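Local structure of computational Design of Enzyme (Synthetic construct, 3TP4) at residues A[21-26]-A[356-361]; A[114-117]-A[121-124]; A[247-252]-A[297-302]. The protein is of unknown function but was computationally designed as an enzyme, apparently on a family 26 glycosyl hydrolase barrel and probably to carry an activated serine in a catalytic triad. One frame throughout, in Å; residues are numbered along the deposited sequence.

Contact 1: residues A[21-26]-A[356-361]; sequences LSYLDG and SEVTGA
Tyr23 lays one face of its ring over the methyl of Ala361: CB of Ala361 is 3.9 Å from the ring centroid and only 13° off the ring normal, a CH-pi contact nearly centred on the ring. The side chain leaves helix 15-27 with CG anti to the backbone N (chi1 166°), which sends the phenol across to the loop 356-361. Along the ring the loop backbone follows, its carbonyls approaching obliquely, with Thr359 O 3.4 Å from Tyr23 CE1. At the far end the hydroxyl reaches Val358, whose CG1 lies 3.9 Å from Tyr23 OH, the two side chains crossing at about a right angle. No direct hydrogen bond joins the segments. One water in the plane of the ring does so instead, 2.9 Å from Tyr23 OH. The same water donates to Glu357 O at 2.8 Å and accepts from Thr359 N, so the phenol oxygen is tied to two backbone groups of the loop. Leu33 of strand 32-37 touches both Tyr23 and Val358, and Ser19 OG hydrogen-bonds to Ala361 O. The arrangement is helix-to-loop packing in a TIM barrel, an aromatic from an N-terminal helix covering the loop that follows strand 352-353.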
loop_
_atom_site.group_PDB
_atom_site.type_symbol
_atom_site.label_atom_id
_atom_site.label_comp_id
_atom_site.label_asym_id
_atom_site.label_seq_id
_atom_site.Cartn_x
_atom_site.Cartn_y
_atom_site.Cartn_z
ATOM N N LEU A 21 -13.249 5.279 -2.132
ATOM C CA LEU A 21 -13.266 3.889 -1.666
ATOM C C LEU A 21 -14.550 3.182 -2.105
ATOM O O LEU A 21 -14.526 2.016 -2.495
ATOM C CB LEU A 21 -13.088 3.813 -0.153
ATOM C CG LEU A 21 -12.843 2.415 0.410
ATOM C CD1 LEU A 21 -11.632 1.774 -0.238
ATOM C CD2 LEU A 21 -12.685 2.464 1.950
ATOM N N SER A 22 -15.670 3.901 -2.055
ATOM C CA SER A 22 -16.941 3.375 -2.547
ATOM C C SER A 22 -16.893 3.090 -4.045
ATOM O O SER A 22 -17.391 2.069 -4.508
ATOM C CB SER A 22 -18.079 4.358 -2.261
ATOM O OG SER A 22 -19.286 3.926 -2.880
ATOM N N TYR A 23 -16.313 4.012 -4.800
ATOM C CA TYR A 23 -16.215 3.854 -6.243
ATOM C C TYR A 23 -15.379 2.624 -6.603
ATOM O O TYR A 23 -15.781 1.818 -7.444
ATOM C CB TYR A 23 -15.637 5.125 -6.885
ATOM C CG TYR A 23 -15.193 4.935 -8.313
ATOM C CD1 TYR A 23 -16.087 5.083 -9.371
ATOM C CD2 TYR A 23 -13.878 4.606 -8.605
ATOM C CE1 TYR A 23 -15.676 4.911 -10.674
ATOM C CE2 TYR A 23 -13.457 4.437 -9.896
ATOM C CZ TYR A 23 -14.356 4.592 -10.930
ATOM O OH TYR A 23 -13.920 4.412 -12.219
ATOM N N LEU A 24 -14.222 2.478 -5.962
ATOM C CA LEU A 24 -13.344 1.347 -6.252
ATOM C C LEU A 24 -14.035 0.009 -5.952
ATOM O O LEU A 24 -13.851 -0.959 -6.681
ATOM C CB LEU A 24 -12.022 1.480 -5.486
ATOM C CG LEU A 24 -11.145 2.659 -5.942
ATOM C CD1 LEU A 24 -9.962 2.900 -4.970
ATOM C CD2 LEU A 24 -10.663 2.430 -7.382
ATOM N N ASP A 25 -14.836 -0.056 -4.890
ATOM C CA ASP A 25 -15.564 -1.297 -4.614
ATOM C C ASP A 25 -16.623 -1.526 -5.694
ATOM O O ASP A 25 -16.800 -2.637 -6.180
ATOM C CB ASP A 25 -16.217 -1.264 -3.227
ATOM C CG ASP A 25 -16.718 -2.638 -2.780
ATOM O OD1 ASP A 25 -16.058 -3.661 -3.086
ATOM O OD2 ASP A 25 -17.779 -2.691 -2.124
ATOM N N GLY A 26 -17.317 -0.457 -6.074
ATOM C CA GLY A 26 -18.411 -0.553 -7.028
ATOM C C GLY A 26 -17.999 -0.962 -8.426
ATOM O O GLY A 26 -18.778 -1.586 -9.149
ATOM N N SER A 356 -10.605 8.864 -19.304
ATOM C CA SER A 356 -11.869 9.447 -19.743
ATOM C C SER A 356 -13.067 8.565 -19.381
ATOM O O SER A 356 -14.211 8.985 -19.509
ATOM C CB SER A 356 -11.853 9.751 -21.247
ATOM O OG SER A 356 -11.790 8.555 -21.997
ATOM N N GLU A 357 -12.816 7.347 -18.918
ATOM C CA GLU A 357 -13.923 6.491 -18.508
ATOM C C GLU A 357 -14.172 6.499 -16.999
ATOM O O GLU A 357 -15.062 5.809 -16.513
ATOM C CB GLU A 357 -13.728 5.061 -19.020
ATOM C CG GLU A 357 -13.880 4.958 -20.541
ATOM C CD GLU A 357 -13.051 3.846 -21.135
ATOM O OE1 GLU A 357 -11.874 3.707 -20.746
ATOM O OE2 GLU A 357 -13.586 3.096 -21.979
ATOM N N VAL A 358 -13.385 7.270 -16.259
ATOM C CA VAL A 358 -13.585 7.359 -14.813
ATOM C C VAL A 358 -14.619 8.429 -14.518
ATOM O O VAL A 358 -14.402 9.601 -14.818
ATOM C CB VAL A 358 -12.291 7.720 -14.080
ATOM C CG1 VAL A 358 -12.579 8.017 -12.590
ATOM C CG2 VAL A 358 -11.273 6.599 -14.232
ATOM N N THR A 359 -15.741 8.026 -13.935
ATOM C CA THR A 359 -16.811 8.963 -13.634
ATOM C C THR A 359 -17.466 8.622 -12.291
ATOM O O THR A 359 -17.589 7.448 -11.927
ATOM C CB THR A 359 -17.859 8.994 -14.777
ATOM O OG1 THR A 359 -18.919 9.899 -14.449
ATOM C CG2 THR A 359 -18.444 7.613 -15.001
ATOM N N GLY A 360 -17.864 9.654 -11.552
ATOM C CA GLY A 360 -18.490 9.476 -10.246
ATOM C C GLY A 360 -17.561 8.926 -9.161
ATOM O O GLY A 360 -18.021 8.343 -8.177
ATOM N N ALA A 361 -16.258 9.124 -9.320
ATOM C CA ALA A 361 -15.300 8.584 -8.357
ATOM C C ALA A 361 -15.270 9.379 -7.058
ATOM O O ALA A 361 -15.081 8.804 -5.984
ATOM C CB ALA A 361 -13.903 8.507 -8.962
HETATM O O HOH W 1 -16.050 4.870 -14.083
#

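Contact 2: residues A[114-117]-A[121-124]; sequences VENF and GSFY
Phe123 and Phe117 meet edge to face, the edge of Phe123 directed at the face of Phe117, with centroids 5.1 Å apart and planes at 80°. The closest atom is CD2 of Phe123, which lies off-centre over the Phe117 ring, 3.6 Å from Phe117 CZ. Phe123 also offers a face to Asn116, whose CB sits over it, 3.9 Å from the Phe123 ring centroid; one ring therefore uses its edge and its face against two successive residues. The Asn116 side chain, with CG anti to the carbonyl carbon, turns its amide to Ser122. There OD1 of Asn116 accepts a nearly straight bond from Ser122 N (3.1 Å, 176° at the hydrogen), although the donor is tilted 34° from the carbonyl plane, and a weak one from Ser122 OG. The backbone O of Asn116 takes Phe123 N at 3.0 Å in a more bent bond. Both oxygens of Asn116 thus grip the type I turn 121-124, while Gly121 lies close against them, its CA 3.5 Å from Asn116 O. Beyond the pair, Phe117 also forms edge-to-face pairs with Trp173 and Trp183, and Asn116 ND2 hydrogen-bonds to Glu75 OE2. The contact belongs to the loop after barrel strand 107-113, with helix 130-134 packed on both phenylalanines and helix 141-157 on Phe123 and Asn116.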
loop_
_atom_site.group_PDB
_atom_site.type_symbol
_atom_site.label_atom_id
_atom_site.label_comp_id
_atom_site.label_asym_id
_atom_site.label_seq_id
_atom_site.Cartn_x
_atom_site.Cartn_y
_atom_site.Cartn_z
ATOM N N VAL A 114 10.791 -0.484 -0.251
ATOM C CA VAL A 114 11.654 -0.765 0.887
ATOM C C VAL A 114 13.145 -0.522 0.598
ATOM O O VAL A 114 14.014 -1.098 1.257
ATOM C CB VAL A 114 11.381 -2.170 1.505
ATOM C CG1 VAL A 114 9.956 -2.231 2.084
ATOM C CG2 VAL A 114 11.585 -3.278 0.483
ATOM N N GLU A 115 13.434 0.365 -0.350
ATOM C CA GLU A 115 14.819 0.686 -0.688
ATOM C C GLU A 115 15.607 1.208 0.510
ATOM O O GLU A 115 16.747 0.805 0.733
ATOM C CB GLU A 115 14.893 1.695 -1.836
ATOM C CG GLU A 115 14.447 1.140 -3.175
ATOM C CD GLU A 115 12.955 0.878 -3.222
ATOM O OE1 GLU A 115 12.207 1.603 -2.531
ATOM O OE2 GLU A 115 12.534 -0.050 -3.950
ATOM N N ASN A 116 14.998 2.099 1.286
ATOM C CA ASN A 116 15.679 2.664 2.449
ATOM C C ASN A 116 16.087 1.622 3.480
ATOM O O ASN A 116 16.870 1.915 4.383
ATOM C CB ASN A 116 14.828 3.746 3.111
ATOM C CG ASN A 116 14.842 5.041 2.340
ATOM O OD1 ASN A 116 15.899 5.512 1.922
ATOM N ND2 ASN A 116 13.667 5.626 2.135
ATOM N N PHE A 117 15.558 0.410 3.346
ATOM C CA PHE A 117 15.844 -0.657 4.295
ATOM C C PHE A 117 17.086 -1.472 3.901
ATOM O O PHE A 117 17.392 -2.499 4.518
ATOM C CB PHE A 117 14.626 -1.577 4.462
ATOM C CG PHE A 117 13.427 -0.910 5.109
ATOM C CD1 PHE A 117 12.529 -0.176 4.345
ATOM C CD2 PHE A 117 13.194 -1.036 6.474
ATOM C CE1 PHE A 117 11.424 0.440 4.927
ATOM C CE2 PHE A 117 12.084 -0.432 7.073
ATOM C CZ PHE A 117 11.196 0.302 6.298
ATOM N N GLY A 121 20.264 2.955 1.645
ATOM C CA GLY A 121 19.060 3.535 2.211
ATOM C C GLY A 121 19.268 4.246 3.533
ATOM O O GLY A 121 20.199 3.936 4.276
ATOM N N SER A 122 18.380 5.191 3.833
ATOM C CA SER A 122 18.509 6.022 5.030
ATOM C C SER A 122 17.999 5.370 6.325
ATOM O O SER A 122 18.209 5.907 7.413
ATOM C CB SER A 122 17.840 7.385 4.807
ATOM O OG SER A 122 16.505 7.240 4.348
ATOM N N PHE A 123 17.330 4.224 6.213
ATOM C CA PHE A 123 16.904 3.477 7.399
ATOM C C PHE A 123 17.910 2.385 7.712
ATOM O O PHE A 123 17.719 1.603 8.648
ATOM C CB PHE A 123 15.536 2.812 7.199
ATOM C CG PHE A 123 14.424 3.766 6.896
ATOM C CD1 PHE A 123 14.551 5.115 7.167
ATOM C CD2 PHE A 123 13.236 3.303 6.342
ATOM C CE1 PHE A 123 13.525 5.989 6.883
ATOM C CE2 PHE A 123 12.208 4.170 6.069
ATOM C CZ PHE A 123 12.352 5.515 6.332
ATOM N N TYR A 124 18.976 2.320 6.920
ATOM C CA TYR A 124 19.893 1.191 7.005
ATOM C C TYR A 124 20.620 1.080 8.343
ATOM O O TYR A 124 21.311 2.009 8.781
ATOM C CB TYR A 124 20.901 1.184 5.853
ATOM C CG TYR A 124 21.657 -0.120 5.780
ATOM C CD1 TYR A 124 20.992 -1.310 5.508
ATOM C CD2 TYR A 124 23.025 -0.170 6.004
ATOM C CE1 TYR A 124 21.669 -2.511 5.448
ATOM C CE2 TYR A 124 23.712 -1.368 5.946
ATOM C CZ TYR A 124 23.028 -2.535 5.667
ATOM O OH TYR A 124 23.705 -3.733 5.608
#

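Contact 3: residues A[247-252]-A[297-302]; sequences TYDSTG and AQWFTK
The backbones approach closest where Gly252 and Trp299 bring their CA atoms to 5.7 Å, Gly252 having positive phi just after strand 242-249 and Trp299 opening helix 299-308. The central feature is an Asx turn, with Asp249 OD1 accepting from Thr251 N; OD2 accepts from Gly252 N, one residue further, the wider Asx motif. The chain leaving the end of TIM-barrel strand 242-249 thus wraps round the carboxylate. Asp249 OD1 also accepts from Thr251 OG1 at 2.7 Å, on its syn lone pair, whereas Thr251 N comes in from above the carboxylate plane. OD2 divides its lone pairs between two donors. Gly252 N lies 2.7 Å from Asp249 OD2 on the syn side, and the indole NE1 of Trp299 lies 2.9 Å from Asp249 OD2 on the anti side. With CG anti to the backbone N (chi1 -173°), Trp299 stretches its indole from the helix to the strand end; its plane lies 16° from that of the carboxylate, and OD2 is nearly in the ring plane. The two groups therefore meet edge to edge, and four donors together should fix the rotation of the carboxylate and may stabilise its negative charge. Gly252 CA lies obliquely beside the indole, 3.7 Å from Trp299 CD1. The indole also packs on Phe283 and Val285 of strand 282-285, and Phe256 of helix 254-274 touches Asp249. About one turn along the helix, Lys302 bends at chi3 and brings its NZ to 2.9 Å from Gly252 O, 23° out of the carbonyl plane.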
loop_
_atom_site.group_PDB
_atom_site.type_symbol
_atom_site.label_atom_id
_atom_site.label_comp_id
_atom_site.label_asym_id
_atom_site.label_seq_id
_atom_site.Cartn_x
_atom_site.Cartn_y
_atom_site.Cartn_z
ATOM N N THR A 247 2.211 -9.463 -9.486
ATOM C CA THR A 247 2.638 -10.603 -10.279
ATOM C C THR A 247 3.132 -10.178 -11.651
ATOM O O THR A 247 2.368 -9.629 -12.455
ATOM C CB THR A 247 1.486 -11.604 -10.479
ATOM O OG1 THR A 247 1.044 -12.074 -9.206
ATOM C CG2 THR A 247 1.953 -12.787 -11.306
ATOM N N TYR A 248 4.414 -10.420 -11.907
ATOM C CA TYR A 248 4.985 -10.216 -13.230
ATOM C C TYR A 248 5.285 -11.585 -13.828
ATOM O O TYR A 248 5.609 -12.519 -13.104
ATOM C CB TYR A 248 6.256 -9.371 -13.157
ATOM C CG TYR A 248 6.009 -7.880 -13.079
ATOM C CD1 TYR A 248 4.877 -7.368 -12.459
ATOM C CD2 TYR A 248 6.901 -6.982 -13.643
ATOM C CE1 TYR A 248 4.647 -5.990 -12.400
ATOM C CE2 TYR A 248 6.681 -5.612 -13.582
ATOM C CZ TYR A 248 5.551 -5.122 -12.960
ATOM O OH TYR A 248 5.333 -3.758 -12.913
ATOM N N ASP A 249 5.144 -11.710 -15.144
ATOM C CA ASP A 249 5.421 -12.972 -15.831
ATOM C C ASP A 249 5.892 -12.674 -17.243
ATOM O O ASP A 249 5.475 -11.677 -17.843
ATOM C CB ASP A 249 4.174 -13.869 -15.859
ATOM C CG ASP A 249 4.208 -14.906 -16.997
ATOM O OD1 ASP A 249 4.715 -16.034 -16.792
ATOM O OD2 ASP A 249 3.704 -14.595 -18.100
ATOM N N SER A 250 6.779 -13.516 -17.764
ATOM C CA SER A 250 7.221 -13.380 -19.150
ATOM C C SER A 250 6.967 -14.639 -19.988
ATOM O O SER A 250 7.362 -14.692 -21.154
ATOM C CB SER A 250 8.701 -12.971 -19.225
ATOM O OG SER A 250 9.526 -14.009 -18.734
ATOM N N THR A 251 6.306 -15.641 -19.408
ATOM C CA THR A 251 5.989 -16.872 -20.145
ATOM C C THR A 251 4.657 -16.810 -20.893
ATOM O O THR A 251 4.532 -17.350 -21.992
ATOM C CB THR A 251 5.957 -18.122 -19.241
ATOM O OG1 THR A 251 4.761 -18.123 -18.448
ATOM C CG2 THR A 251 7.181 -18.175 -18.331
ATOM N N GLY A 252 3.657 -16.170 -20.297
ATOM C CA GLY A 252 2.326 -16.163 -20.882
ATOM C C GLY A 252 1.697 -17.547 -20.891
ATOM O O GLY A 252 0.731 -17.799 -21.616
ATOM N N ALA A 297 3.897 -13.530 -26.765
ATOM C CA ALA A 297 2.841 -13.214 -27.729
ATOM C C ALA A 297 1.472 -12.986 -27.088
ATOM O O ALA A 297 1.009 -13.801 -26.288
ATOM C CB ALA A 297 2.750 -14.300 -28.822
ATOM N N GLN A 298 0.844 -11.871 -27.458
ATOM C CA GLN A 298 -0.495 -11.508 -26.989
ATOM C C GLN A 298 -0.641 -11.579 -25.472
ATOM O O GLN A 298 -1.691 -11.965 -24.958
ATOM C CB GLN A 298 -1.544 -12.393 -27.666
ATOM C CG GLN A 298 -1.502 -12.298 -29.187
ATOM C CD GLN A 298 -2.673 -12.992 -29.841
ATOM O OE1 GLN A 298 -2.790 -14.219 -29.799
ATOM N NE2 GLN A 298 -3.563 -12.207 -30.439
ATOM N N TRP A 299 0.413 -11.196 -24.761
ATOM C CA TRP A 299 0.448 -11.361 -23.314
ATOM C C TRP A 299 -0.646 -10.530 -22.631
ATOM O O TRP A 299 -1.362 -11.033 -21.779
ATOM C CB TRP A 299 1.824 -10.983 -22.779
ATOM C CG TRP A 299 1.987 -11.282 -21.325
ATOM C CD1 TRP A 299 2.442 -12.451 -20.770
ATOM C CD2 TRP A 299 1.686 -10.409 -20.237
ATOM N NE1 TRP A 299 2.449 -12.348 -19.396
ATOM C CE2 TRP A 299 1.996 -11.102 -19.044
ATOM C CE3 TRP A 299 1.201 -9.096 -20.151
ATOM C CZ2 TRP A 299 1.823 -10.535 -17.782
ATOM C CZ3 TRP A 299 1.026 -8.530 -18.882
ATOM C CH2 TRP A 299 1.341 -9.252 -17.723
ATOM N N PHE A 300 -0.796 -9.267 -23.032
ATOM C CA PHE A 300 -1.801 -8.403 -22.409
ATOM C C PHE A 300 -3.236 -8.904 -22.600
ATOM O O PHE A 300 -3.993 -9.018 -21.641
ATOM C CB PHE A 300 -1.666 -6.958 -22.891
ATOM C CG PHE A 300 -0.382 -6.291 -22.463
ATOM C CD1 PHE A 300 -0.220 -5.839 -21.153
ATOM C CD2 PHE A 300 0.652 -6.113 -23.366
ATOM C CE1 PHE A 300 0.954 -5.217 -20.752
ATOM C CE2 PHE A 300 1.833 -5.484 -22.981
ATOM C CZ PHE A 300 1.994 -5.044 -21.670
ATOM N N THR A 301 -3.623 -9.194 -23.836
ATOM C CA THR A 301 -4.981 -9.688 -24.070
ATOM C C THR A 301 -5.210 -11.085 -23.494
ATOM O O THR A 301 -6.318 -11.414 -23.106
ATOM C CB THR A 301 -5.359 -9.675 -25.561
ATOM O OG1 THR A 301 -4.409 -10.448 -26.298
ATOM C CG2 THR A 301 -5.395 -8.232 -26.094
ATOM N N LYS A 302 -4.169 -11.907 -23.445
ATOM C CA LYS A 302 -4.298 -13.213 -22.799
ATOM C C LYS A 302 -4.536 -13.080 -21.290
ATOM O O LYS A 302 -5.391 -13.776 -20.714
ATOM C CB LYS A 302 -3.062 -14.073 -23.069
ATOM C CG LYS A 302 -2.976 -14.575 -24.491
ATOM C CD LYS A 302 -1.643 -15.260 -24.754
ATOM C CE LYS A 302 -1.426 -16.422 -23.799
ATOM N NZ LYS A 302 -0.303 -17.297 -24.246
#

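The three contacts lie in one chain and none touches another. Contact 1 and contact 2 are on opposite sides of the chain's centre, their own centres 35 Å apart and their nearest atoms about 22 Å. Contact 3 comes within about 12 Å of contact 2 and about 15 Å of contact 1, nearest atoms in each case. Along the sequence contact 1 spans both others, joining helix 15-27 to the loop after strand 352-353, whereas contacts 2 and 3 follow one another, each beginning at or just after a barrel strand. The side chain of Glu115 in contact 2, hydrogen-bonded to Asn176, lies near, without touching, a Ser-His-Glu arrangement that is consistent with a designed triad.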